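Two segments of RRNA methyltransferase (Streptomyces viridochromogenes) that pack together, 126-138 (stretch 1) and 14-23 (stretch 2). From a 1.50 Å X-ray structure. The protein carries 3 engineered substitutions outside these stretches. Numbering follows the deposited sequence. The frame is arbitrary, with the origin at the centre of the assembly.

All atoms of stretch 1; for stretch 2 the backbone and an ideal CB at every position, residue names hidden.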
ATOM      1  N   GLU A 126     -25.258  -1.972   4.244  1.00 16.51           N
ATOM      2  CA  GLU A 126     -24.195  -2.975   4.121  1.00 18.11           C
ATOM      3  C   GLU A 126     -22.847  -2.275   4.381  1.00 17.51           C
ATOM      4  O   GLU A 126     -22.008  -2.794   5.124  1.00 19.31           O
ATOM      5  CB  GLU A 126     -24.209  -3.660   2.744  1.00 19.18           C
ATOM      6  CG  GLU A 126     -25.354  -4.660   2.513  1.00 22.06           C
ATOM      7  CD  GLU A 126     -25.355  -5.294   1.111  1.00 24.54           C
ATOM      8  OE1 GLU A 126     -25.586  -4.585   0.102  1.00 27.23           O
ATOM      9  OE2 GLU A 126     -25.135  -6.506   1.001  1.00 31.13           O
ATOM     10  N   ALA A 127     -22.671  -1.071   3.849  1.00 15.74           N
ATOM     11  CA  ALA A 127     -21.431  -0.344   4.024  1.00 15.43           C
ATOM     12  C   ALA A 127     -21.288   0.196   5.450  1.00 15.44           C
ATOM     13  O   ALA A 127     -20.197   0.206   6.003  1.00 15.49           O
ATOM     14  CB  ALA A 127     -21.320   0.786   3.023  1.00 15.22           C
ATOM     15  N   ALA A 128     -22.370   0.694   6.041  1.00 14.68           N
ATOM     16  CA  ALA A 128     -22.308   1.207   7.410  1.00 16.49           C
ATOM     17  C   ALA A 128     -21.884   0.104   8.363  1.00 16.59           C
ATOM     18  O   ALA A 128     -21.029   0.346   9.193  1.00 15.89           O
ATOM     19  CB  ALA A 128     -23.636   1.812   7.829  1.00 17.67           C
ATOM     20  N   GLN A 129     -22.450  -1.097   8.237  1.00 16.87           N
ATOM     21  CA  GLN A 129     -22.077  -2.226   9.089  1.00 18.89           C
ATOM     22  C   GLN A 129     -20.626  -2.664   8.855  1.00 17.56           C
ATOM     23  O   GLN A 129     -19.949  -3.055   9.798  1.00 19.08           O
ATOM     24  CB  GLN A 129     -23.066  -3.405   8.936  1.00 20.46           C
ATOM     25  CG  GLN A 129     -23.108  -4.194   7.583  1.00 24.35           C
ATOM     26  CD  GLN A 129     -24.217  -5.250   7.515  1.00 28.92           C
ATOM     27  OE1 GLN A 129     -25.289  -4.993   6.959  1.00 28.66           O
ATOM     28  NE2 GLN A 129     -23.968  -6.436   8.080  1.00 29.99           N
ATOM     29  N   ALA A 130     -20.155  -2.603   7.617  1.00 16.22           N
ATOM     30  CA  ALA A 130     -18.758  -2.916   7.320  1.00 16.37           C
ATOM     31  C   ALA A 130     -17.837  -1.922   8.053  1.00 15.89           C
ATOM     32  O   ALA A 130     -16.801  -2.296   8.601  1.00 16.85           O
ATOM     33  CB  ALA A 130     -18.497  -2.905   5.815  1.00 16.22           C
ATOM     34  N   ALA A 131     -18.217  -0.651   8.077  1.00 15.85           N
ATOM     35  CA  ALA A 131     -17.396   0.377   8.747  1.00 15.51           C
ATOM     36  C   ALA A 131     -17.367   0.131  10.247  1.00 16.30           C
ATOM     37  O   ALA A 131     -16.326   0.310  10.867  1.00 17.73           O
ATOM     38  CB  ALA A 131     -17.921   1.770   8.453  1.00 15.58           C
ATOM     39  N   ARG A 132     -18.504  -0.275  10.820  1.00 17.46           N
ATOM     40  CA  ARG A 132     -18.583  -0.616  12.231  1.00 19.66           C
ATOM     41  C   ARG A 132     -17.651  -1.791  12.538  1.00 19.54           C
ATOM     42  O   ARG A 132     -16.895  -1.723  13.498  1.00 19.93           O
ATOM     43  CB  ARG A 132     -20.016  -0.971  12.638  1.00 21.46           C
ATOM     44  CG  ARG A 132     -20.124  -1.564  14.029  1.00 26.12           C
ATOM     45  CD  ARG A 132     -21.531  -2.052  14.381  1.00 31.62           C
ATOM     46  NE  ARG A 132     -22.032  -3.091  13.464  1.00 36.12           N
ATOM     47  CZ  ARG A 132     -21.614  -4.365  13.457  1.00 40.31           C
ATOM     48  NH1 ARG A 132     -20.659  -4.782  14.290  1.00 42.00           N
ATOM     49  NH2 ARG A 132     -22.139  -5.236  12.598  1.00 41.47           N
ATOM     50  N   ARG A 133     -17.694  -2.848  11.736  1.00 18.90           N
ATOM     51  CA  ARG A 133     -16.843  -4.012  11.968  1.00 19.13           C
ATOM     52  C   ARG A 133     -15.353  -3.661  11.853  1.00 17.95           C
ATOM     53  O   ARG A 133     -14.527  -4.101  12.689  1.00 18.98           O
ATOM     54  CB  ARG A 133     -17.177  -5.168  11.043  1.00 19.90           C
ATOM     55  CG  ARG A 133     -18.511  -5.854  11.324  1.00 23.03           C
ATOM     56  CD  ARG A 133     -18.667  -7.116  10.534  1.00 26.74           C
ATOM     57  NE  ARG A 133     -18.843  -6.825   9.115  1.00 27.85           N
ATOM     58  CZ  ARG A 133     -20.010  -6.658   8.503  1.00 25.22           C
ATOM     59  NH1 ARG A 133     -21.162  -6.814   9.141  1.00 29.12           N
ATOM     60  NH2 ARG A 133     -20.038  -6.360   7.217  1.00 22.58           N
ATOM     61  N   LEU A 134     -15.012  -2.853  10.870  1.00 16.21           N
ATOM     62  CA  LEU A 134     -13.620  -2.437  10.690  1.00 15.30           C
ATOM     63  C   LEU A 134     -13.162  -1.630  11.899  1.00 15.43           C
ATOM     64  O   LEU A 134     -12.015  -1.767  12.316  1.00 15.65           O
ATOM     65  CB  LEU A 134     -13.416  -1.643   9.374  1.00 14.64           C
ATOM     66  CG  LEU A 134     -13.536  -2.449   8.089  1.00 15.52           C
ATOM     67  CD1 LEU A 134     -13.530  -1.478   6.897  1.00 15.92           C
ATOM     68  CD2 LEU A 134     -12.414  -3.464   7.986  1.00 15.09           C
ATOM     69  N   ARG A 135     -14.007  -0.741  12.403  1.00 15.43           N
ATOM     70  CA  ARG A 135     -13.695   0.038  13.606  1.00 15.78           C
ATOM     71  C   ARG A 135     -13.478  -0.857  14.818  1.00 17.13           C
ATOM     72  O   ARG A 135     -12.541  -0.642  15.577  1.00 17.25           O
ATOM     73  CB  ARG A 135     -14.749   1.086  13.918  1.00 17.91           C
ATOM     74  CG  ARG A 135     -14.465   1.915  15.157  1.00 19.63           C
ATOM     75  CD  ARG A 135     -15.450   3.030  15.458  1.00 24.19           C
ATOM     76  NE  ARG A 135     -16.826   2.670  15.158  1.00 26.66           N
ATOM     77  CZ  ARG A 135     -17.583   1.862  15.873  1.00 32.51           C
ATOM     78  NH1 ARG A 135     -17.138   1.332  17.006  1.00 35.24           N
ATOM     79  NH2 ARG A 135     -18.823   1.613  15.459  1.00 32.25           N
ATOM     80  N   GLU A 136     -14.333  -1.848  15.003  1.00 18.35           N
ATOM     81  CA  GLU A 136     -14.200  -2.763  16.123  1.00 21.02           C
ATOM     82  C   GLU A 136     -12.880  -3.546  16.052  1.00 20.44           C
ATOM     83  O   GLU A 136     -12.204  -3.693  17.071  1.00 21.61           O
ATOM     84  CB  GLU A 136     -15.415  -3.696  16.235  1.00 23.91           C
ATOM     85  CG  GLU A 136     -16.705  -2.937  16.535  1.00 27.36           C
ATOM     86  CD  GLU A 136     -17.965  -3.773  16.400  1.00 34.76           C
ATOM     87  OE1 GLU A 136     -17.918  -4.865  15.781  1.00 37.50           O
ATOM     88  OE2 GLU A 136     -19.008  -3.316  16.921  1.00 37.81           O
ATOM     89  N   ARG A 137     -12.503  -4.023  14.874  1.00 19.42           N
ATOM     90  CA  ARG A 137     -11.223  -4.695  14.688  1.00 19.47           C
ATOM     91  C   ARG A 137     -10.043  -3.735  14.919  1.00 17.05           C
ATOM     92  O   ARG A 137      -9.108  -4.095  15.634  1.00 17.76           O
ATOM     93  CB  ARG A 137     -11.128  -5.387  13.309  1.00 19.54           C
ATOM     94  CG  ARG A 137     -11.975  -6.636  13.212  1.00 24.34           C
ATOM     95  CD  ARG A 137     -11.739  -7.533  11.993  1.00 27.53           C
ATOM     96  NE  ARG A 137     -12.206  -6.975  10.718  1.00 28.20           N
ATOM     97  CZ  ARG A 137     -13.450  -7.079  10.235  1.00 27.67           C
ATOM     98  NH1 ARG A 137     -14.410  -7.698  10.923  1.00 30.93           N
ATOM     99  NH2 ARG A 137     -13.746  -6.567   9.043  1.00 25.30           N
ATOM    100  N   LEU A 138     -10.131  -2.521  14.403  1.00 15.91           N
ATOM    101  CA  LEU A 138      -9.063  -1.556  14.551  1.00 15.16           C
ATOM    102  C   LEU A 138      -8.820  -1.246  16.030  1.00 15.56           C
ATOM    103  O   LEU A 138      -7.681  -1.221  16.499  1.00 16.13           O
ATOM    104  CB  LEU A 138      -9.352  -0.276  13.761  1.00 14.86           C
ATOM    105  CG  LEU A 138      -8.375   0.906  13.876  1.00 14.67           C
ATOM    106  CD1 LEU A 138      -7.040   0.511  13.278  1.00 14.18           C
ATOM    107  CD2 LEU A 138      -8.913   2.112  13.182  1.00 16.44           C
ATOM    108  N   UNK A  14     -14.676  -8.747   2.211  1.00 26.35           N
ATOM    109  CA  UNK A  14     -15.749  -7.937   1.657  1.00 26.00           C
ATOM    110  C   UNK A  14     -15.800  -6.550   2.335  1.00 22.51           C
ATOM    111  O   UNK A  14     -16.097  -5.563   1.688  1.00 20.64           O
ATOM    112  CB  UNK A  14     -17.087  -8.661   1.818  1.00 26.00           C
ATOM    113  N   UNK A  15     -15.478  -6.470   3.623  1.00 21.19           N
ATOM    114  CA  UNK A  15     -15.556  -5.197   4.321  1.00 18.78           C
ATOM    115  C   UNK A  15     -14.523  -4.201   3.797  1.00 17.55           C
ATOM    116  O   UNK A  15     -14.723  -3.000   3.924  1.00 16.69           O
ATOM    117  CB  UNK A  15     -15.364  -5.410   5.824  1.00 18.78           C
ATOM    118  N   UNK A  16     -13.427  -4.700   3.230  1.00 17.15           N
ATOM    119  CA  UNK A  16     -12.355  -3.870   2.675  1.00 15.75           C
ATOM    120  C   UNK A  16     -12.511  -3.592   1.176  1.00 16.45           C
ATOM    121  O   UNK A  16     -11.657  -2.971   0.569  1.00 15.81           O
ATOM    122  CB  UNK A  16     -11.006  -4.546   2.925  1.00 15.75           C
ATOM    123  N   UNK A  17     -13.614  -4.020   0.586  1.00 16.66           N
ATOM    124  CA  UNK A  17     -13.828  -3.853  -0.839  1.00 16.88           C
ATOM    125  C   UNK A  17     -13.839  -2.376  -1.211  1.00 16.37           C
ATOM    126  O   UNK A  17     -14.373  -1.537  -0.514  1.00 17.20           O
ATOM    127  CB  UNK A  17     -15.137  -4.521  -1.265  1.00 16.88           C
ATOM    128  N   UNK A  18     -13.272  -2.056  -2.351  1.00 18.02           N
ATOM    129  CA  UNK A  18     -13.239  -0.682  -2.769  1.00 18.52           C
ATOM    130  C   UNK A  18     -14.655  -0.164  -3.070  1.00 18.82           C
ATOM    131  O   UNK A  18     -15.445  -0.830  -3.743  1.00 20.35           O
ATOM    132  CB  UNK A  18     -12.335  -0.531  -3.994  1.00 18.52           C
ATOM    133  N   UNK A  19     -15.001   0.997  -2.529  1.00 17.94           N
ATOM    134  CA  UNK A  19     -16.299   1.608  -2.730  1.00 18.76           C
ATOM    135  C   UNK A  19     -17.375   1.255  -1.709  1.00 19.10           C
ATOM    136  O   UNK A  19     -18.537   1.660  -1.847  1.00 21.78           O
ATOM    137  CB  UNK A  19     -16.804   1.227  -4.123  1.00 18.76           C
ATOM    138  N   UNK A  20     -17.012   0.480  -0.699  1.00 17.09           N
ATOM    139  CA  UNK A  20     -17.928   0.133   0.378  1.00 16.96           C
ATOM    140  C   UNK A  20     -17.610   1.066   1.541  1.00 14.49           C
ATOM    141  O   UNK A  20     -18.298   2.067   1.733  1.00 15.03           O
ATOM    142  CB  UNK A  20     -17.804  -1.338   0.781  1.00 16.96           C
ATOM    143  N   UNK A  21     -16.508   0.826   2.248  1.00 13.16           N
ATOM    144  CA  UNK A  21     -16.017   1.750   3.268  1.00 13.51           C
ATOM    145  C   UNK A  21     -14.853   2.588   2.682  1.00 12.86           C
ATOM    146  O   UNK A  21     -14.870   3.835   2.661  1.00 12.71           O
ATOM    147  CB  UNK A  21     -15.567   0.985   4.514  1.00 13.51           C
ATOM    148  N   UNK A  22     -13.827   1.883   2.232  1.00 12.47           N
ATOM    149  CA  UNK A  22     -12.713   2.486   1.526  1.00 12.87           C
ATOM    150  C   UNK A  22     -13.198   3.104   0.230  1.00 13.59           C
ATOM    151  O   UNK A  22     -14.191   2.674  -0.371  1.00 13.86           O
ATOM    152  CB  UNK A  22     -11.617   1.454   1.254  1.00 12.87           C
ATOM    153  N   UNK A  23     -12.480   4.125  -0.187  1.00 13.93           N
ATOM    154  CA  UNK A  23     -12.911   5.020  -1.251  1.00 15.85           C
ATOM    155  C   UNK A  23     -12.338   4.634  -2.593  1.00 17.22           C
ATOM    156  O   UNK A  23     -11.149   4.324  -2.692  1.00 16.77           O
ATOM    157  CB  UNK A  23     -12.518   6.461  -0.921  1.00 15.85           C
TER

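Position 14 has no atom of stretch 1 within 5.5 Å of its ideal CB, so the visible atoms barely restrict it and a small or polar side chain would do. It is Ser14, whose OG is hydrogen-bonded just outside the stretch.

At position 15 the CA-to-CB bond points toward the helix. The ideal CB lies 3.8 Å from Arg137 NH2 and 4.0 Å from Ala130 CB, and the guanidinium of Arg133 is also near. Two arginines one helical turn apart call for an acceptor, and the small Ala130 leaves room for it; a short acid fits best, with asparagine a weaker alternative. The residue is Asp15. Arg133 grips it with two nearly linear hydrogen bonds, NH2 to Asp15 OD1 (2.9 Å, 170°) and NE to Asp15 OD2 (2.9 Å, 171°), while Arg137 NH2 also donates to Asp15 OD2 (2.9 Å, 165°). Both salt bridges meet the guanidinium edge near its plane, where the N-H groups point. A water donates to Asp15 OD2 and accepts a weak bond from Arg137 NH1.

Position 16 points sideways, its ideal CB 5.4 Å from Leu134 CD2. A longer apolar chain could close that gap, and leucine, isoleucine or methionine would suit. Leu16 does so, its CD2 reaching 3.7 Å from Leu134 CD2.

Positions 17, 18 and 19 lie out of reach. At 17 and 18 stretch 1 sets no limit, so many side chains would do; they are Ala17 and Cys18. At 19 the backbone decides: with phi/psi of 91/3, a CB would jam against the preceding carbonyl O. Gly19 follows.

Position 20 points sideways, its ideal CB 4.7 Å from Ala127 CB and 5.3 Å from Ala130 CB. This small, apolar patch suits valine, isoleucine or leucine. Val20, at chi1 176° (t), places CG1 3.8 Å from Ala127 CB and 4.0 Å from Ala130 CB.

Position 21 faces the helix, its ideal CB 4.0 Å from Leu134 CD1 and 4.7 Å from Ala131 CA. Backbone so close favours a compact apolar group; valine is apt, with alanine or isoleucine conceivable. Val21 sends CG2 to 3.6 Å from Ala130 CB and 3.9 Å from Ala131 CB, and to 3.4 Å from Ala131 N, packing against the helix backbone itself.

Position 22 points sideways, with no atom of stretch 1 within 5.5 Å of its ideal CB, but an apolar chain long enough could approach Leu134. Leu22 CD1 comes to 4.3 Å from Leu134 CD1, a marginal contact.

Position 23 is out of reach, so the helix would accept almost any residue; it is His23, whose ND1 is hydrogen-bonded elsewhere in the structure.

Stretch 2 14-23: SDLACGVVLH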
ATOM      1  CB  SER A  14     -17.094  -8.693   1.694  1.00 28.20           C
ATOM      2  OG  SER A  14     -17.603  -8.886   3.004  1.00 32.68           O
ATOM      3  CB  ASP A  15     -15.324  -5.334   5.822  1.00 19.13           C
ATOM      4  CG  ASP A  15     -16.440  -6.055   6.520  1.00 20.43           C
ATOM      5  OD1 ASP A  15     -17.491  -6.346   5.889  1.00 21.68           O
ATOM      6  OD2 ASP A  15     -16.337  -6.405   7.712  1.00 22.68           O
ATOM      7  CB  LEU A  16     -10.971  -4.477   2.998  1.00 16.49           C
ATOM      8  CG  LEU A  16     -10.594  -4.432   4.480  1.00 15.88           C
ATOM      9  CD1 LEU A  16      -9.384  -5.378   4.714  1.00 19.30           C
ATOM     10  CD2 LEU A  16     -10.332  -3.043   4.956  1.00 16.45           C
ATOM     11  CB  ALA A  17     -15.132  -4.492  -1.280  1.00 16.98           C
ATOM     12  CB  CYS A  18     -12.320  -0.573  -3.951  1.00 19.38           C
ATOM     13  SG  CYS A  18     -11.829   1.101  -4.361  1.00 23.16           S
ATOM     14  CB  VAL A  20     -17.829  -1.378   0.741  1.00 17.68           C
ATOM     15  CG1 VAL A  20     -18.714  -1.746   1.951  1.00 16.91           C
ATOM     16  CG2 VAL A  20     -18.169  -2.211  -0.468  1.00 20.27           C
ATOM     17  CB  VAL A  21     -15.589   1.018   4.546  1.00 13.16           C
ATOM     18  CG1 VAL A  21     -15.121   2.030   5.641  1.00 13.34           C
ATOM     19  CG2 VAL A  21     -16.745   0.132   5.057  1.00 14.09           C
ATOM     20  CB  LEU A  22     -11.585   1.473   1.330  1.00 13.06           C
ATOM     21  CG  LEU A  22     -10.747   1.192   2.571  1.00 13.93           C
ATOM     22  CD1 LEU A  22     -11.500   0.577   3.739  1.00 15.74           C
ATOM     23  CD2 LEU A  22      -9.502   0.313   2.255  1.00 16.67           C
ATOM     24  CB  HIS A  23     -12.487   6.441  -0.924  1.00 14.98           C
ATOM     25  CG  HIS A  23     -13.191   7.002   0.262  1.00 16.21           C
ATOM     26  ND1 HIS A  23     -12.636   7.071   1.519  1.00 18.43           N
ATOM     27  CD2 HIS A  23     -14.438   7.499   0.376  1.00 16.10           C
ATOM     28  CE1 HIS A  23     -13.510   7.620   2.348  1.00 16.00           C
ATOM     29  NE2 HIS A  23     -14.601   7.896   1.677  1.00 18.71           N
TER
HETATM   30  O   HOH W   1     -16.032  -9.297   8.873  1.00 39.84           O
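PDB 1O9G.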